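Local coordinates for protein cytochrome P450 (Bacillus megaterium, PDB 5L92) that binds heme and corticosterone and probably works as a monooxygenase that hydroxylates steroids, at residues 21-26 with 393-398; 131-136 with 397-402; 257-262 with 376-381. All coordinates share one frame; numbering follows the deposited sequence.

Contact 1: 21-26 with 393-398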
# COMPACT_ATOMS: atom_id res chain seq x y z
N GLU A 21 9.59 10.39 15.43
CA GLU A 21 10.70 10.21 14.50
C GLU A 21 10.40 9.10 13.49
O GLU A 21 10.61 9.27 12.29
CB GLU A 21 12.01 9.96 15.26
CG GLU A 21 12.56 11.26 15.84
CD GLU A 21 13.59 11.08 16.96
OE1 GLU A 21 13.74 9.95 17.49
OE2 GLU A 21 14.26 12.09 17.30
N ARG A 22 9.85 7.97 13.96
CA ARG A 22 9.41 6.92 13.04
C ARG A 22 8.42 7.43 11.99
O ARG A 22 8.46 7.01 10.83
CB ARG A 22 8.75 5.78 13.83
CG ARG A 22 9.67 5.03 14.78
CD ARG A 22 8.88 4.11 15.71
NE ARG A 22 8.98 2.70 15.31
CZ ARG A 22 8.07 2.02 14.62
NH1 ARG A 22 6.92 2.61 14.21
NH2 ARG A 22 8.32 0.73 14.35
N PHE A 23 7.50 8.29 12.37
CA PHE A 23 6.56 8.78 11.38
C PHE A 23 7.11 9.93 10.56
O PHE A 23 6.44 10.40 9.64
CB PHE A 23 5.26 9.22 12.06
CG PHE A 23 4.08 9.30 11.13
CD1 PHE A 23 3.68 8.19 10.40
CD2 PHE A 23 3.36 10.46 11.01
CE1 PHE A 23 2.55 8.26 9.53
CE2 PHE A 23 2.24 10.54 10.17
CZ PHE A 23 1.84 9.42 9.43
N ASN A 24 8.31 10.41 10.86
CA ASN A 24 8.94 11.50 10.11
C ASN A 24 10.39 11.11 9.83
O ASN A 24 11.34 11.65 10.42
CB ASN A 24 8.80 12.83 10.85
CG ASN A 24 7.32 13.27 10.98
OD1 ASN A 24 6.72 13.77 10.03
ND2 ASN A 24 6.74 13.06 12.15
N PRO A 25 10.59 10.16 8.92
CA PRO A 25 11.94 9.76 8.52
C PRO A 25 12.62 10.71 7.53
O PRO A 25 13.74 10.42 7.10
CB PRO A 25 11.69 8.39 7.86
CG PRO A 25 10.29 8.52 7.27
CD PRO A 25 9.53 9.37 8.25
N PHE A 26 12.00 11.84 7.21
CA PHE A 26 12.44 12.60 6.04
C PHE A 26 13.74 13.37 6.27
O PHE A 26 14.46 13.61 5.30
CB PHE A 26 11.30 13.53 5.59
CG PHE A 26 9.96 12.80 5.48
CD1 PHE A 26 9.76 11.88 4.50
CD2 PHE A 26 8.96 13.02 6.40
CE1 PHE A 26 8.55 11.19 4.40
CE2 PHE A 26 7.77 12.34 6.31
CZ PHE A 26 7.58 11.41 5.32
N TYR A 393 3.23 2.47 5.76
CA TYR A 393 3.52 3.72 6.44
C TYR A 393 2.18 4.41 6.73
O TYR A 393 1.44 4.78 5.81
CB TYR A 393 4.45 4.58 5.59
CG TYR A 393 4.59 5.99 6.12
CD1 TYR A 393 5.54 6.29 7.09
CD2 TYR A 393 3.78 7.02 5.67
CE1 TYR A 393 5.68 7.60 7.60
CE2 TYR A 393 3.93 8.33 6.16
CZ TYR A 393 4.88 8.60 7.12
OH TYR A 393 4.99 9.89 7.62
N GLY A 394 1.82 4.51 8.00
CA GLY A 394 0.51 5.06 8.30
C GLY A 394 0.30 5.09 9.78
O GLY A 394 1.20 4.80 10.57
N LEU A 395 -0.92 5.45 10.15
CA LEU A 395 -1.31 5.53 11.55
C LEU A 395 -2.30 4.42 11.89
O LEU A 395 -3.13 4.05 11.08
CB LEU A 395 -1.92 6.88 11.84
CG LEU A 395 -1.00 8.04 11.49
CD1 LEU A 395 -1.75 9.33 11.73
CD2 LEU A 395 0.30 8.00 12.31
N LYS A 396 -2.24 3.96 13.13
CA LYS A 396 -3.15 2.93 13.61
C LYS A 396 -4.51 3.49 14.00
O LYS A 396 -5.51 2.75 13.99
CB LYS A 396 -2.53 2.22 14.80
CG LYS A 396 -1.12 1.60 14.48
CD LYS A 396 -0.35 1.20 15.72
CE LYS A 396 -1.15 0.28 16.61
NZ LYS A 396 -1.76 -0.85 15.85
N GLU A 397 -4.56 4.77 14.39
CA GLU A 397 -5.80 5.45 14.72
C GLU A 397 -5.62 6.92 14.37
O GLU A 397 -4.51 7.41 14.21
CB GLU A 397 -6.19 5.25 16.20
CG GLU A 397 -5.22 5.81 17.25
CD GLU A 397 -5.94 6.18 18.59
OE1 GLU A 397 -6.67 5.32 19.14
OE2 GLU A 397 -5.79 7.34 19.07
N LEU A 398 -6.74 7.63 14.21
CA LEU A 398 -6.67 9.06 13.89
C LEU A 398 -7.96 9.71 14.40
O LEU A 398 -8.96 9.79 13.68
CB LEU A 398 -6.45 9.26 12.40
CG LEU A 398 -6.38 10.68 11.84
CD1 LEU A 398 -5.45 11.54 12.59
CD2 LEU A 398 -5.94 10.66 10.42
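F23, next to helix 19-22, and Y393, in an irregular run of chain ahead of strand 399-401, are the closest backbone positions, with CA atoms 7.7 Å apart. The gap is spanned by side chains. The Y393 CG lies anti to its backbone N (chi1 170°), and the ring beyond it reaches residues 21-26. Its hydroxyl donates to the backbone carbonyl of F23, with OH and O 2.5 Å apart, a short bond whose donor stands somewhat tilted from the carbonyl plane. That oxygen sits at the edge of the Y393 ring, in its plane, while F23 CE1 lies over one face, toward the rim. The two rings lie almost parallel, at 7°, but are slid apart with centroids 4.5 Å from each other. This offset puts Y393 OH over the centre of the F23 ring and brings F23 CE1 within 3.4 Å of Y393 CZ. L395 CD2 lies over the opposite face of F23, a CH-pi contact with the methyl 3.6 Å from the ring centroid. F23 is thus clamped between a phenol and a methyl. F26 meets the tyrosine tip to tip, its CZ 3.8 Å from Y393 OH, and carries P25 CD over its own ring face. R286 also bonds to the buried Y393 hydroxyl, and Y256 of helix 247-260 adds an edge-to-face ring to F23. The contact is a buried aromatic cluster of the P450 fold, fastening the N-terminal region to the C-terminal chain just beyond F391 of the corticosterone pocket.

Contact 2: 131-136 with 397-402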
# COMPACT_ATOMS: atom_id res chain seq x y z
N ASP A 131 -16.85 12.67 18.07
CA ASP A 131 -15.44 12.36 17.83
C ASP A 131 -15.35 10.97 17.24
O ASP A 131 -15.91 10.02 17.79
CB ASP A 131 -14.64 12.43 19.15
CG ASP A 131 -14.53 13.85 19.71
OD1 ASP A 131 -14.55 14.82 18.93
OD2 ASP A 131 -14.42 13.99 20.95
N ILE A 132 -14.65 10.83 16.11
CA ILE A 132 -14.55 9.55 15.42
C ILE A 132 -13.10 9.21 15.09
O ILE A 132 -12.26 10.09 14.91
CB ILE A 132 -15.39 9.51 14.13
CG1 ILE A 132 -14.96 10.64 13.20
CG2 ILE A 132 -16.89 9.64 14.45
CD1 ILE A 132 -15.65 10.61 11.86
N ASP A 133 -12.83 7.92 14.98
CA ASP A 133 -11.54 7.41 14.54
C ASP A 133 -11.60 7.21 13.02
O ASP A 133 -12.18 6.24 12.54
CB ASP A 133 -11.21 6.13 15.29
CG ASP A 133 -9.83 5.55 14.93
OD1 ASP A 133 -9.14 6.09 14.06
OD2 ASP A 133 -9.45 4.55 15.53
N ILE A 134 -11.01 8.13 12.26
CA ILE A 134 -11.00 8.05 10.80
C ILE A 134 -10.62 6.64 10.36
O ILE A 134 -11.13 6.12 9.35
CB ILE A 134 -10.05 9.08 10.18
CG1 ILE A 134 -10.48 10.52 10.48
CG2 ILE A 134 -9.96 8.90 8.69
CD1 ILE A 134 -11.92 10.79 10.21
N VAL A 135 -9.70 6.01 11.09
CA VAL A 135 -9.15 4.72 10.67
C VAL A 135 -10.18 3.62 10.90
O VAL A 135 -10.69 3.01 9.96
CB VAL A 135 -7.81 4.43 11.39
CG1 VAL A 135 -7.38 3.00 11.14
CG2 VAL A 135 -6.69 5.39 10.94
N GLU A 136 -10.56 3.41 12.16
CA GLU A 136 -11.46 2.32 12.47
C GLU A 136 -12.82 2.48 11.78
O GLU A 136 -13.38 1.49 11.28
CB GLU A 136 -11.64 2.20 13.99
CG GLU A 136 -12.55 1.02 14.43
CD GLU A 136 -12.98 1.09 15.90
OE1 GLU A 136 -12.18 1.51 16.75
OE2 GLU A 136 -14.15 0.73 16.20
N GLU A 397 -4.56 4.77 14.39
CA GLU A 397 -5.80 5.45 14.72
C GLU A 397 -5.62 6.92 14.37
O GLU A 397 -4.51 7.41 14.21
CB GLU A 397 -6.19 5.25 16.20
CG GLU A 397 -5.22 5.81 17.25
CD GLU A 397 -5.94 6.18 18.59
OE1 GLU A 397 -6.67 5.32 19.14
OE2 GLU A 397 -5.79 7.34 19.07
N LEU A 398 -6.74 7.63 14.21
CA LEU A 398 -6.67 9.06 13.89
C LEU A 398 -7.96 9.71 14.40
O LEU A 398 -8.96 9.79 13.68
CB LEU A 398 -6.45 9.26 12.40
CG LEU A 398 -6.38 10.68 11.84
CD1 LEU A 398 -5.45 11.54 12.59
CD2 LEU A 398 -5.94 10.66 10.42
N LEU A 399 -7.94 10.14 15.66
CA LEU A 399 -9.15 10.64 16.30
C LEU A 399 -9.39 12.08 15.90
O LEU A 399 -8.53 12.96 16.10
CB LEU A 399 -9.07 10.52 17.82
CG LEU A 399 -8.83 9.08 18.29
CD1 LEU A 399 -8.83 8.98 19.81
CD2 LEU A 399 -9.85 8.14 17.68
N ILE A 400 -10.57 12.32 15.32
CA ILE A 400 -10.98 13.62 14.82
C ILE A 400 -12.28 14.04 15.50
O ILE A 400 -13.16 13.21 15.75
CB ILE A 400 -11.15 13.55 13.28
CG1 ILE A 400 -9.80 13.33 12.59
CG2 ILE A 400 -11.87 14.75 12.76
CD1 ILE A 400 -8.81 14.42 12.72
N ARG A 401 -12.40 15.33 15.76
CA ARG A 401 -13.58 15.95 16.30
C ARG A 401 -14.26 16.64 15.12
O ARG A 401 -13.66 17.42 14.42
CB ARG A 401 -13.23 16.93 17.40
CG ARG A 401 -14.34 17.85 17.82
CD ARG A 401 -14.25 18.34 19.23
NE ARG A 401 -14.42 17.27 20.15
CZ ARG A 401 -14.38 17.41 21.45
NH1 ARG A 401 -14.20 18.56 21.98
NH2 ARG A 401 -14.55 16.38 22.20
N LYS A 402 -15.52 16.34 14.88
CA LYS A 402 -16.28 16.89 13.77
C LYS A 402 -16.57 18.36 13.80
O LYS A 402 -16.55 18.99 12.81
CB LYS A 402 -17.60 16.20 13.63
CG LYS A 402 -17.54 14.76 13.26
CD LYS A 402 -18.83 14.11 13.62
CE LYS A 402 -18.96 12.75 13.03
NZ LYS A 402 -20.22 12.15 13.49
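E397 enters beside V135, whose CG2 methyl lies 3.9 Å from E397 CA, and lays its CB against the D133 carboxylate. L398 N donates to D133 OD1 at 2.9 Å. V135 N reaches the same D133 OD1 from the opposite face of the carboxylate, at 3.0 Å, so one oxygen both caps the helix that starts at I134 and holds the incoming chain. D133 CG is anti to its backbone N (chi1 -177°), and the OD1 it carries lies between the two donors. L398 O in turn accepts from I134 N. L399 stands opposite D133 in a non-hydrogen-bonded antiparallel pair, its CD2 pressed 3.4 Å from D133 CB. I400 forms the hydrogen-bonded pair with I132, I400 N to I132 O and I132 N to I400 O both 2.8 Å, and its CG1 packs 3.6 Å from I134 CG1. R401 grips D131 side-on: NE lies 2.7 Å from OD1 and NH2 2.7 Å from OD2, each on a syn lone pair, with guanidinium and carboxylate planes only 8° apart. The K402 side chain, extended beyond CG, passes its CE across I132 on the way to the carbonyls of V126 and L129, which hold its NZ. Strand 399-401 is the central strand of a small three-stranded antiparallel sheet, between 131-133 and 377-378, and helix 247-260 covers I134, L398 and I400.

Contact 3: 257-262 with 376-381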
# COMPACT_ATOMS: atom_id res chain seq x y z
N CYS A 257 -2.43 15.10 6.77
CA CYS A 257 -1.74 16.21 6.14
C CYS A 257 -2.59 17.49 6.17
O CYS A 257 -2.05 18.58 6.38
CB CYS A 257 -1.36 15.88 4.70
SG CYS A 257 0.03 14.71 4.48
N LEU A 258 -3.91 17.36 5.98
CA LEU A 258 -4.79 18.52 5.93
C LEU A 258 -4.98 19.14 7.30
O LEU A 258 -5.16 20.36 7.41
CB LEU A 258 -6.14 18.16 5.29
CG LEU A 258 -6.07 17.72 3.83
CD1 LEU A 258 -7.40 17.19 3.38
CD2 LEU A 258 -5.58 18.78 2.85
N MET A 259 -4.93 18.32 8.35
CA MET A 259 -4.97 18.81 9.71
C MET A 259 -3.65 19.44 10.13
O MET A 259 -3.63 20.40 10.91
CB MET A 259 -5.35 17.68 10.66
CG MET A 259 -6.80 17.12 10.42
SD MET A 259 -8.14 18.27 10.72
CE MET A 259 -8.38 18.89 9.07
N GLU A 260 -2.54 18.87 9.67
CA GLU A 260 -1.24 19.46 9.96
C GLU A 260 -1.14 20.86 9.36
O GLU A 260 -0.63 21.76 10.02
CB GLU A 260 -0.13 18.56 9.40
CG GLU A 260 1.25 18.89 9.90
CD GLU A 260 2.24 17.75 9.61
OE1 GLU A 260 2.16 17.10 8.53
OE2 GLU A 260 3.07 17.49 10.50
N ASP A 261 -1.58 21.04 8.11
CA ASP A 261 -1.49 22.34 7.41
C ASP A 261 -2.89 22.86 7.07
O ASP A 261 -3.42 22.61 5.98
CB ASP A 261 -0.66 22.28 6.14
CG ASP A 261 -0.66 23.61 5.40
OD1 ASP A 261 -0.98 24.63 6.04
OD2 ASP A 261 -0.31 23.64 4.20
N LYS A 262 -3.45 23.63 8.00
CA LYS A 262 -4.80 24.14 7.80
C LYS A 262 -4.91 25.08 6.62
O LYS A 262 -6.00 25.19 6.05
CB LYS A 262 -5.29 24.81 9.08
CG LYS A 262 -5.40 23.84 10.23
CD LYS A 262 -6.36 22.73 9.90
CE LYS A 262 -7.02 22.19 11.16
NZ LYS A 262 -5.98 21.90 12.22
N MET A 376 -13.68 20.17 10.92
CA MET A 376 -13.02 19.10 11.62
C MET A 376 -11.60 19.45 12.11
O MET A 376 -10.91 20.20 11.51
CB MET A 376 -13.01 17.81 10.78
CG MET A 376 -11.86 17.61 9.83
SD MET A 376 -11.86 16.06 8.93
CE MET A 376 -12.47 16.59 7.41
N ASP A 377 -11.23 18.87 13.22
CA ASP A 377 -9.91 19.07 13.79
C ASP A 377 -9.56 17.92 14.70
O ASP A 377 -10.37 17.09 14.98
CB ASP A 377 -9.84 20.41 14.51
CG ASP A 377 -8.43 21.01 14.56
OD1 ASP A 377 -7.48 20.44 14.07
OD2 ASP A 377 -8.28 22.07 15.10
N TRP A 378 -8.33 17.89 15.14
CA TRP A 378 -7.88 16.87 16.03
C TRP A 378 -8.79 16.83 17.24
O TRP A 378 -9.17 17.83 17.74
CB TRP A 378 -6.47 17.12 16.53
CG TRP A 378 -5.49 17.67 15.60
CD1 TRP A 378 -5.10 18.92 15.54
CD2 TRP A 378 -4.72 16.96 14.65
NE1 TRP A 378 -4.17 19.08 14.60
CE2 TRP A 378 -3.91 17.88 14.03
CE3 TRP A 378 -4.65 15.65 14.25
CZ2 TRP A 378 -3.05 17.53 13.04
CZ3 TRP A 378 -3.82 15.32 13.29
CH2 TRP A 378 -3.02 16.24 12.69
N SER A 379 -9.11 15.65 17.71
CA SER A 379 -9.89 15.52 18.90
C SER A 379 -8.97 15.68 20.08
O SER A 379 -7.81 15.48 19.97
CB SER A 379 -10.62 14.20 18.89
OG SER A 379 -10.33 13.39 19.98
N PRO A 380 -9.60 16.02 21.26
CA PRO A 380 -8.72 16.12 22.43
C PRO A 380 -8.04 14.81 22.79
O PRO A 380 -7.10 14.83 23.51
CB PRO A 380 -9.62 16.56 23.55
CG PRO A 380 -10.77 17.19 22.92
CD PRO A 380 -11.01 16.39 21.72
N SER A 381 -8.52 13.70 22.26
CA SER A 381 -7.94 12.42 22.53
C SER A 381 -6.91 11.94 21.52
O SER A 381 -6.41 10.86 21.65
CB SER A 381 -9.01 11.36 22.65
OG SER A 381 -9.63 11.40 23.89
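K262 NZ and D377 OD1 form a salt bridge of 2.8 Å, the ammonium coming from above the carboxylate plane, 47° out of it. The lysine chain is bent at chi2 and again at chi4 (-49°), which turns NZ back to the end of the preceding helix, where it also donates to M259 O at 3.1 Å, in the carbonyl plane and on a lone pair. One charge therefore joins the last turn of helix 247-260 to the strand. D377 OD1 has a further, local partner in W378 N, 2.9 Å away, in a weak bond that may add a little to the hold of K262. E260, on the same helix turn, sends its OE1 elsewhere, into a salt bridge with R286.

Helix 247-260 is the C-terminal part of the long central helix of the P450 fold, and strand 377-378 is an outer strand of the small sheet completed by 399-401 and 131-133; D377 and S379 bond through their backbones to R401 and L399.

Around the ionic pair, M259 fills the angle between helix and strand. Its CB lies over the six-membered ring of W378, offset toward the rim, 3.3 Å from CZ2. A bend at chi2 (-64°) places SD beside the indole, a long, oblique Met-aromatic contact 5.4 Å from the centroid of the five-membered ring, and SD also rests 3.5 Å from M376 O. The methyl ends on the other methionine, CE to M376 CG 3.8 Å, the two side chains crossing at about a right angle. Y256 and F382 also meet the indole. An alanine at W378 would probably open a gap over M259 CB and cost Y256 and F382 their ring contacts with the indole. F265 of helix 262-270 covers both methionines.

Overall arrangement
Contact 1 is the most interior of the three, and contacts 2 and 3 are only partly buried, further from the centre of the chain. Contact 1 relies on aromatic rings and a single hydroxyl bond, contact 2 on backbone pairing and a two-pronged salt bridge, contact 3 on one lysine and a methionine-indole pack. Contacts 1 and 2 follow one run of chain, sharing E397 and L398, with V135 touching the carbonyls of L395 and K396. Contacts 2 and 3 meet in the same sheet, where R401 N probably bonds to D377 O. Helix 247-260 links all three: it supplies one side of contact 3 and packs on the other two.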